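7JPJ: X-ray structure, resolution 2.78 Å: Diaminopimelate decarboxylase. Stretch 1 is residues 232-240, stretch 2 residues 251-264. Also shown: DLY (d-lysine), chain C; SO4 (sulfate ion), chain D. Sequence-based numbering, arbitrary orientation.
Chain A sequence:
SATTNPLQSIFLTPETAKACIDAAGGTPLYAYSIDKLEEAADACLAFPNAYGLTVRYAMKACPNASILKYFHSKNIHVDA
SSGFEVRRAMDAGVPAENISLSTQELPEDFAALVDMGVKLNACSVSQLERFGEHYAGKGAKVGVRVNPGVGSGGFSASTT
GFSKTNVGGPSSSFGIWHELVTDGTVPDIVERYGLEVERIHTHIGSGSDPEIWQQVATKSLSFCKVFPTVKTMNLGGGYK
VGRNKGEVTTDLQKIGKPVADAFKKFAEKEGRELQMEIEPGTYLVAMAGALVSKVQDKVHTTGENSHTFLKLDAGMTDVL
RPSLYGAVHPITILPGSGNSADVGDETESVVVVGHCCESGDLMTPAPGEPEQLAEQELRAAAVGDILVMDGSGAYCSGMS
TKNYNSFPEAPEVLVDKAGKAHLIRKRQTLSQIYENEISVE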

ATOM      1  N   THR A 232     -28.777   6.063  21.136  1.00 21.36           N
ATOM      2  CA  THR A 232     -28.263   6.260  19.789  1.00 20.73           C
ATOM      3  C   THR A 232     -27.867   4.919  19.191  1.00 21.48           C
ATOM      4  O   THR A 232     -27.290   4.070  19.876  1.00 22.32           O
ATOM      5  CB  THR A 232     -27.054   7.208  19.787  1.00 20.28           C
ATOM      6  OG1 THR A 232     -27.455   8.496  20.266  1.00 20.10           O
ATOM      7  CG2 THR A 232     -26.494   7.363  18.388  1.00 19.44           C
ATOM      8  N   MET A 233     -28.181   4.736  17.909  1.00 21.11           N
ATOM      9  CA  MET A 233     -27.800   3.552  17.150  1.00 21.93           C
ATOM     10  C   MET A 233     -26.947   3.984  15.963  1.00 21.24           C
ATOM     11  O   MET A 233     -27.417   4.727  15.095  1.00 20.53           O
ATOM     12  CB  MET A 233     -29.038   2.785  16.681  1.00 22.66           C
ATOM     13  CG  MET A 233     -28.761   1.668  15.683  1.00 23.81           C
ATOM     14  SD  MET A 233     -28.382   0.086  16.460  1.00 25.44           S
ATOM     15  CE  MET A 233     -26.596   0.059  16.346  1.00 25.30           C
ATOM     16  N   ASN A 234     -25.695   3.523  15.933  1.00 21.03           N
ATOM     17  CA  ASN A 234     -24.753   3.823  14.855  1.00 20.50           C
ATOM     18  C   ASN A 234     -24.687   2.616  13.922  1.00 21.81           C
ATOM     19  O   ASN A 234     -24.149   1.566  14.291  1.00 23.00           O
ATOM     20  CB  ASN A 234     -23.377   4.160  15.430  1.00 20.16           C
ATOM     21  CG  ASN A 234     -22.394   4.664  14.378  1.00 19.31           C
ATOM     22  OD1 ASN A 234     -22.512   4.364  13.190  1.00 19.32           O
ATOM     23  ND2 ASN A 234     -21.404   5.426  14.826  1.00 18.82           N
ATOM     24  N   LEU A 235     -25.221   2.772  12.708  1.00 20.18           N
ATOM     25  CA  LEU A 235     -25.293   1.693  11.729  1.00 21.80           C
ATOM     26  C   LEU A 235     -24.065   1.600  10.834  1.00 22.01           C
ATOM     27  O   LEU A 235     -24.022   0.726   9.961  1.00 23.77           O
ATOM     28  CB  LEU A 235     -26.540   1.855  10.857  1.00 22.08           C
ATOM     29  CG  LEU A 235     -27.880   1.656  11.563  1.00 22.37           C
ATOM     30  CD1 LEU A 235     -29.036   1.816  10.581  1.00 22.92           C
ATOM     31  CD2 LEU A 235     -27.927   0.297  12.244  1.00 23.66           C
ATOM     32  N   GLY A 236     -23.078   2.476  11.016  1.00 21.74           N
ATOM     33  CA  GLY A 236     -21.838   2.380  10.270  1.00 21.51           C
ATOM     34  C   GLY A 236     -21.957   2.886   8.842  1.00 21.09           C
ATOM     35  O   GLY A 236     -22.863   3.642   8.479  1.00 20.55           O
ATOM     36  N   GLY A 237     -21.007   2.451   8.018  1.00 22.32           N
ATOM     37  CA  GLY A 237     -20.996   2.815   6.614  1.00 21.91           C
ATOM     38  C   GLY A 237     -21.188   1.631   5.688  1.00 24.35           C
ATOM     39  O   GLY A 237     -21.953   0.711   5.993  1.00 26.47           O
ATOM     40  N   GLY A 238     -20.501   1.647   4.545  1.00 23.30           N
ATOM     41  CA  GLY A 238     -20.567   0.565   3.586  1.00 25.05           C
ATOM     42  C   GLY A 238     -21.425   0.827   2.366  1.00 25.93           C
ATOM     43  O   GLY A 238     -21.530  -0.058   1.508  1.00 26.74           O
ATOM     44  N   TYR A 239     -22.037   2.006   2.261  1.00 23.93           N
ATOM     45  CA  TYR A 239     -22.894   2.328   1.124  1.00 24.71           C
ATOM     46  C   TYR A 239     -22.081   2.334  -0.162  1.00 24.18           C
ATOM     47  O   TYR A 239     -21.088   3.059  -0.280  1.00 22.27           O
ATOM     48  CB  TYR A 239     -23.568   3.679   1.362  1.00 23.59           C
ATOM     49  CG  TYR A 239     -23.988   3.835   2.802  1.00 22.93           C
ATOM     50  CD1 TYR A 239     -25.109   3.180   3.288  1.00 24.56           C
ATOM     51  CD2 TYR A 239     -23.237   4.594   3.688  1.00 20.18           C
ATOM     52  CE1 TYR A 239     -25.485   3.296   4.609  1.00 23.77           C
ATOM     53  CE2 TYR A 239     -23.603   4.714   5.013  1.00 19.63           C
ATOM     54  CZ  TYR A 239     -24.727   4.061   5.467  1.00 21.51           C
ATOM     55  OH  TYR A 239     -25.097   4.175   6.787  1.00 20.87           O
ATOM     56  N   LYS A 240     -22.498   1.519  -1.125  1.00 25.43           N
ATOM     57  CA  LYS A 240     -21.675   1.267  -2.296  1.00 25.08           C
ATOM     58  C   LYS A 240     -21.788   2.404  -3.303  1.00 24.56           C
ATOM     59  O   LYS A 240     -22.858   2.991  -3.490  1.00 25.01           O
ATOM     60  CB  LYS A 240     -22.064  -0.059  -2.949  1.00 26.17           C
ATOM     61  CG  LYS A 240     -20.921  -1.076  -3.003  1.00 26.07           C
ATOM     62  CD  LYS A 240     -20.313  -1.326  -1.616  1.00 25.65           C
ATOM     63  CE  LYS A 240     -19.155  -2.329  -1.674  1.00 25.34           C
ATOM     64  NZ  LYS A 240     -18.031  -2.001  -0.737  1.00 23.85           N
TER
HETATM   65  N   DLY C 501     -16.441  -1.983  -5.120  1.00 27.46           N
HETATM   66  CA  DLY C 501     -15.683  -1.241  -4.119  1.00 27.46           C
HETATM   67  C   DLY C 501     -16.407   0.047  -3.711  1.00 27.46           C
HETATM   68  O   DLY C 501     -17.562   0.289  -4.083  1.00 27.46           O
HETATM   69  CB  DLY C 501     -15.427  -2.119  -2.891  1.00 27.46           C
HETATM   70  CG  DLY C 501     -14.272  -1.658  -2.008  1.00 27.46           C
HETATM   71  CD  DLY C 501     -14.020  -2.651  -0.882  1.00 27.46           C
HETATM   72  CE  DLY C 501     -13.007  -2.125   0.127  1.00 27.46           C
HETATM   73  NZ  DLY C 501     -12.890  -3.026   1.312  1.00 27.46           N
HETATM   74  OXT DLY C 501     -15.852   0.885  -2.993  1.00 27.46           O
HETATM   75  S   SO4 D 502     -16.893   2.924   3.755  1.00 20.77           S
HETATM   76  O1  SO4 D 502     -16.902   2.396   2.393  1.00 20.77           O
HETATM   77  O2  SO4 D 502     -18.187   3.542   4.044  1.00 20.77           O
HETATM   78  O3  SO4 D 502     -15.837   3.922   3.892  1.00 20.77           O
HETATM   79  O4  SO4 D 502     -16.640   1.833   4.693  1.00 20.77           O
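Stretch 2, residues 251-264: DLQKIGKPVADAFK

Stretch 2 is Asp251 followed by a helix, kinked at Pro258, laid against one side of stretch 1, and the two run in opposite senses: the start of stretch 1 meets the far end of the helix, and its end meets the first turn. Nearest CA pairs set the register, with Met233 CA 9.4 Å from Phe263 CA, Leu235 CA 9.8 Å from Val259 CA, and Tyr239 CA 8.2 Å from Leu252 CA. At these separations the backbones are too far apart to pair, and side chains fill the gap; no hydrogen bond crosses the contact. The helix occupies 252-264 and continues beyond. Asp251 precedes it as N-cap, its OD1 accepting a weak bond from Gln253 N at 3.4 Å. Pro258, whose N has no hydrogen to give, marks a kink, and the i to i-4 series picks up again at Ala260 N, 2.8 Å from Gly256 O.

Stretch 1 begins as a strand, 232-234, whose alternation is plain: Thr232 and Asn234 point away from the helix, while Met233 points toward it. Met233 uses the base of its side chain, CB lying 3.7 Å from Phe263 CZ, and its end leads away.

Asn234 serves the chain that follows rather than the helix: its OD1 accepts from Gly236 N at 2.9 Å, tying down the turn out of the strand. Leu235, already in loop conformation but still pointing toward the helix, is the link between two helical turns. Its CD1 packs 3.6 Å from Val259 CG1 and 4.3 Å from Phe263 CE1, where it meets the edge of the ring, near its plane. Val259 and Phe263 stand four residues apart, so one leucine methyl touches successive positions on the same helical side.

Gly236, Gly237 and Gly238 make no contact with the helix. Gly236 has positive phi; an ideal CB on Gly237 would come within 2.7 Å of sulfate O2, and on Gly238 it would jam against the preceding carbonyl. Gly238 N donates to that same sulfate O2 at 3.0 Å.

Beyond the glycines, Tyr239 turns back toward the helix. Its CD1 lies 4.2 Å from Leu252 CD2 and 4.2 Å from Ile255 CD1, both oblique to the ring, while a weak bond from its OH to Gly236 O, 2.9 Å, ties the side chain back to its own loop. Lys240 leaves the contact, its NZ approaching d-lysine CB at 3.4 Å.

The rule is economical: three side chains of stretch 1, Met233, Leu235 and the ring of Tyr239, meet Leu252, Ile255, Val259 and Phe263, burying 235 Å² in total without a polar bond between the stretches.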

ATOM      1  N   ASP A 251     -28.991   3.825  -3.418  1.00 22.97           N
ATOM      2  CA  ASP A 251     -29.990   4.882  -3.302  1.00 23.94           C
ATOM      3  C   ASP A 251     -30.337   5.042  -1.826  1.00 24.45           C
ATOM      4  O   ASP A 251     -31.028   4.196  -1.249  1.00 25.33           O
ATOM      5  CB  ASP A 251     -31.228   4.552  -4.133  1.00 24.70           C
ATOM      6  CG  ASP A 251     -32.078   5.777  -4.435  1.00 25.38           C
ATOM      7  OD1 ASP A 251     -31.988   6.775  -3.687  1.00 25.19           O
ATOM      8  OD2 ASP A 251     -32.840   5.743  -5.424  1.00 25.97           O
ATOM      9  N   LEU A 252     -29.857   6.129  -1.216  1.00 23.48           N
ATOM     10  CA  LEU A 252     -30.052   6.322   0.218  1.00 23.56           C
ATOM     11  C   LEU A 252     -31.521   6.513   0.574  1.00 24.70           C
ATOM     12  O   LEU A 252     -31.928   6.199   1.699  1.00 25.05           O
ATOM     13  CB  LEU A 252     -29.230   7.516   0.703  1.00 22.86           C
ATOM     14  CG  LEU A 252     -27.717   7.375   0.545  1.00 21.85           C
ATOM     15  CD1 LEU A 252     -26.993   8.512   1.249  1.00 21.17           C
ATOM     16  CD2 LEU A 252     -27.254   6.027   1.073  1.00 21.26           C
ATOM     17  N   GLN A 253     -32.330   7.022  -0.356  1.00 22.05           N
ATOM     18  CA  GLN A 253     -33.752   7.177  -0.076  1.00 22.97           C
ATOM     19  C   GLN A 253     -34.470   5.832  -0.095  1.00 24.37           C
ATOM     20  O   GLN A 253     -35.402   5.610   0.688  1.00 25.28           O
ATOM     21  CB  GLN A 253     -34.385   8.139  -1.080  1.00 23.94           C
ATOM     22  CG  GLN A 253     -33.804   9.543  -1.047  1.00 23.77           C
ATOM     23  CD  GLN A 253     -34.035  10.238   0.281  1.00 23.47           C
ATOM     24  OE1 GLN A 253     -35.048  10.015   0.949  1.00 23.94           O
ATOM     25  NE2 GLN A 253     -33.094  11.091   0.672  1.00 22.81           N
ATOM     26  N   LYS A 254     -34.050   4.920  -0.974  1.00 24.28           N
ATOM     27  CA  LYS A 254     -34.739   3.640  -1.099  1.00 25.53           C
ATOM     28  C   LYS A 254     -34.400   2.697   0.048  1.00 25.90           C
ATOM     29  O   LYS A 254     -35.282   1.995   0.553  1.00 26.98           O
ATOM     30  CB  LYS A 254     -34.405   2.993  -2.445  1.00 24.66           C
ATOM     31  CG  LYS A 254     -35.102   3.654  -3.614  1.00 24.94           C
ATOM     32  CD  LYS A 254     -34.700   3.045  -4.943  1.00 25.08           C
ATOM     33  CE  LYS A 254     -35.527   3.647  -6.070  1.00 26.99           C
ATOM     34  NZ  LYS A 254     -35.642   5.126  -5.913  1.00 26.87           N
ATOM     35  N   ILE A 255     -33.134   2.654   0.469  1.00 27.42           N
ATOM     36  CA  ILE A 255     -32.768   1.795   1.591  1.00 27.57           C
ATOM     37  C   ILE A 255     -32.996   2.479   2.931  1.00 27.82           C
ATOM     38  O   ILE A 255     -33.034   1.805   3.967  1.00 28.16           O
ATOM     39  CB  ILE A 255     -31.303   1.334   1.497  1.00 25.78           C
ATOM     40  CG1 ILE A 255     -30.358   2.506   1.760  1.00 24.85           C
ATOM     41  CG2 ILE A 255     -31.027   0.700   0.138  1.00 24.52           C
ATOM     42  CD1 ILE A 255     -28.994   2.092   2.249  1.00 23.43           C
ATOM     43  N   GLY A 256     -33.160   3.799   2.937  1.00 24.76           N
ATOM     44  CA  GLY A 256     -33.321   4.540   4.170  1.00 24.14           C
ATOM     45  C   GLY A 256     -34.683   4.398   4.818  1.00 25.29           C
ATOM     46  O   GLY A 256     -34.779   4.342   6.046  1.00 25.13           O
ATOM     47  N   LYS A 257     -35.744   4.346   4.015  1.00 25.41           N
ATOM     48  CA  LYS A 257     -37.101   4.287   4.555  1.00 26.24           C
ATOM     49  C   LYS A 257     -37.370   2.975   5.294  1.00 27.05           C
ATOM     50  O   LYS A 257     -37.958   3.008   6.383  1.00 27.08           O
ATOM     51  CB  LYS A 257     -38.133   4.513   3.445  1.00 27.08           C
ATOM     52  CG  LYS A 257     -39.247   5.487   3.826  1.00 27.23           C
ATOM     53  CD  LYS A 257     -38.754   6.936   3.800  1.00 26.12           C
ATOM     54  CE  LYS A 257     -39.522   7.815   4.783  1.00 25.38           C
ATOM     55  NZ  LYS A 257     -38.928   9.179   4.895  1.00 23.94           N
ATOM     56  N   PRO A 258     -36.981   1.807   4.761  1.00 26.77           N
ATOM     57  CA  PRO A 258     -37.112   0.580   5.567  1.00 26.40           C
ATOM     58  C   PRO A 258     -36.267   0.600   6.831  1.00 25.74           C
ATOM     59  O   PRO A 258     -36.655  -0.006   7.838  1.00 25.60           O
ATOM     60  CB  PRO A 258     -36.659  -0.525   4.602  1.00 25.66           C
ATOM     61  CG  PRO A 258     -36.874   0.043   3.254  1.00 26.14           C
ATOM     62  CD  PRO A 258     -36.563   1.496   3.382  1.00 26.77           C
ATOM     63  N   VAL A 259     -35.116   1.275   6.806  1.00 25.73           N
ATOM     64  CA  VAL A 259     -34.320   1.438   8.018  1.00 24.79           C
ATOM     65  C   VAL A 259     -35.051   2.325   9.018  1.00 24.89           C
ATOM     66  O   VAL A 259     -35.154   1.996  10.206  1.00 24.89           O
ATOM     67  CB  VAL A 259     -32.932   2.005   7.674  1.00 23.74           C
ATOM     68  CG1 VAL A 259     -32.227   2.469   8.938  1.00 23.05           C
ATOM     69  CG2 VAL A 259     -32.101   0.961   6.953  1.00 23.63           C
ATOM     70  N   ALA A 260     -35.561   3.467   8.551  1.00 24.92           N
ATOM     71  CA  ALA A 260     -36.316   4.357   9.426  1.00 24.65           C
ATOM     72  C   ALA A 260     -37.558   3.675   9.982  1.00 25.72           C
ATOM     73  O   ALA A 260     -37.967   3.958  11.115  1.00 25.49           O
ATOM     74  CB  ALA A 260     -36.701   5.630   8.675  1.00 24.45           C
ATOM     75  N   ASP A 261     -38.170   2.775   9.209  1.00 26.85           N
ATOM     76  CA  ASP A 261     -39.313   2.030   9.725  1.00 27.63           C
ATOM     77  C   ASP A 261     -38.891   1.029  10.793  1.00 27.27           C
ATOM     78  O   ASP A 261     -39.636   0.803  11.753  1.00 27.47           O
ATOM     79  CB  ASP A 261     -40.045   1.323   8.584  1.00 28.50           C
ATOM     80  CG  ASP A 261     -40.865   2.281   7.732  1.00 29.07           C
ATOM     81  OD1 ASP A 261     -41.528   3.172   8.306  1.00 29.08           O
ATOM     82  OD2 ASP A 261     -40.843   2.145   6.491  1.00 29.32           O
ATOM     83  N   ALA A 262     -37.706   0.427  10.650  1.00 25.50           N
ATOM     84  CA  ALA A 262     -37.198  -0.454  11.697  1.00 25.36           C
ATOM     85  C   ALA A 262     -36.962   0.306  12.995  1.00 24.76           C
ATOM     86  O   ALA A 262     -37.044  -0.278  14.080  1.00 25.07           O
ATOM     87  CB  ALA A 262     -35.912  -1.135  11.233  1.00 24.82           C
ATOM     88  N   PHE A 263     -36.665   1.604  12.904  1.00 26.52           N
ATOM     89  CA  PHE A 263     -36.593   2.433  14.101  1.00 25.69           C
ATOM     90  C   PHE A 263     -37.976   2.683  14.680  1.00 26.38           C
ATOM     91  O   PHE A 263     -38.146   2.728  15.904  1.00 25.85           O
ATOM     92  CB  PHE A 263     -35.909   3.759  13.783  1.00 24.71           C
ATOM     93  CG  PHE A 263     -34.428   3.730  13.964  1.00 23.27           C
ATOM     94  CD1 PHE A 263     -33.618   3.091  13.041  1.00 23.20           C
ATOM     95  CD2 PHE A 263     -33.841   4.347  15.054  1.00 22.16           C
ATOM     96  CE1 PHE A 263     -32.251   3.067  13.203  1.00 22.06           C
ATOM     97  CE2 PHE A 263     -32.474   4.326  15.223  1.00 21.19           C
ATOM     98  CZ  PHE A 263     -31.678   3.682  14.297  1.00 21.15           C
ATOM     99  N   LYS A 264     -38.977   2.860  13.815  1.00 26.70           N
ATOM    100  CA  LYS A 264     -40.339   3.059  14.295  1.00 27.33           C
ATOM    101  C   LYS A 264     -40.883   1.796  14.950  1.00 28.01           C
ATOM    102  O   LYS A 264     -41.607   1.872  15.949  1.00 28.02           O
ATOM    103  CB  LYS A 264     -41.247   3.498  13.145  1.00 28.12           C
ATOM    104  CG  LYS A 264     -40.896   4.844  12.533  1.00 27.49           C
ATOM    105  CD  LYS A 264     -42.079   5.409  11.759  1.00 28.12           C
ATOM    106  CE  LYS A 264     -41.686   6.632  10.946  1.00 27.34           C
ATOM    107  NZ  LYS A 264     -40.794   6.270   9.808  1.00 27.56           N
TER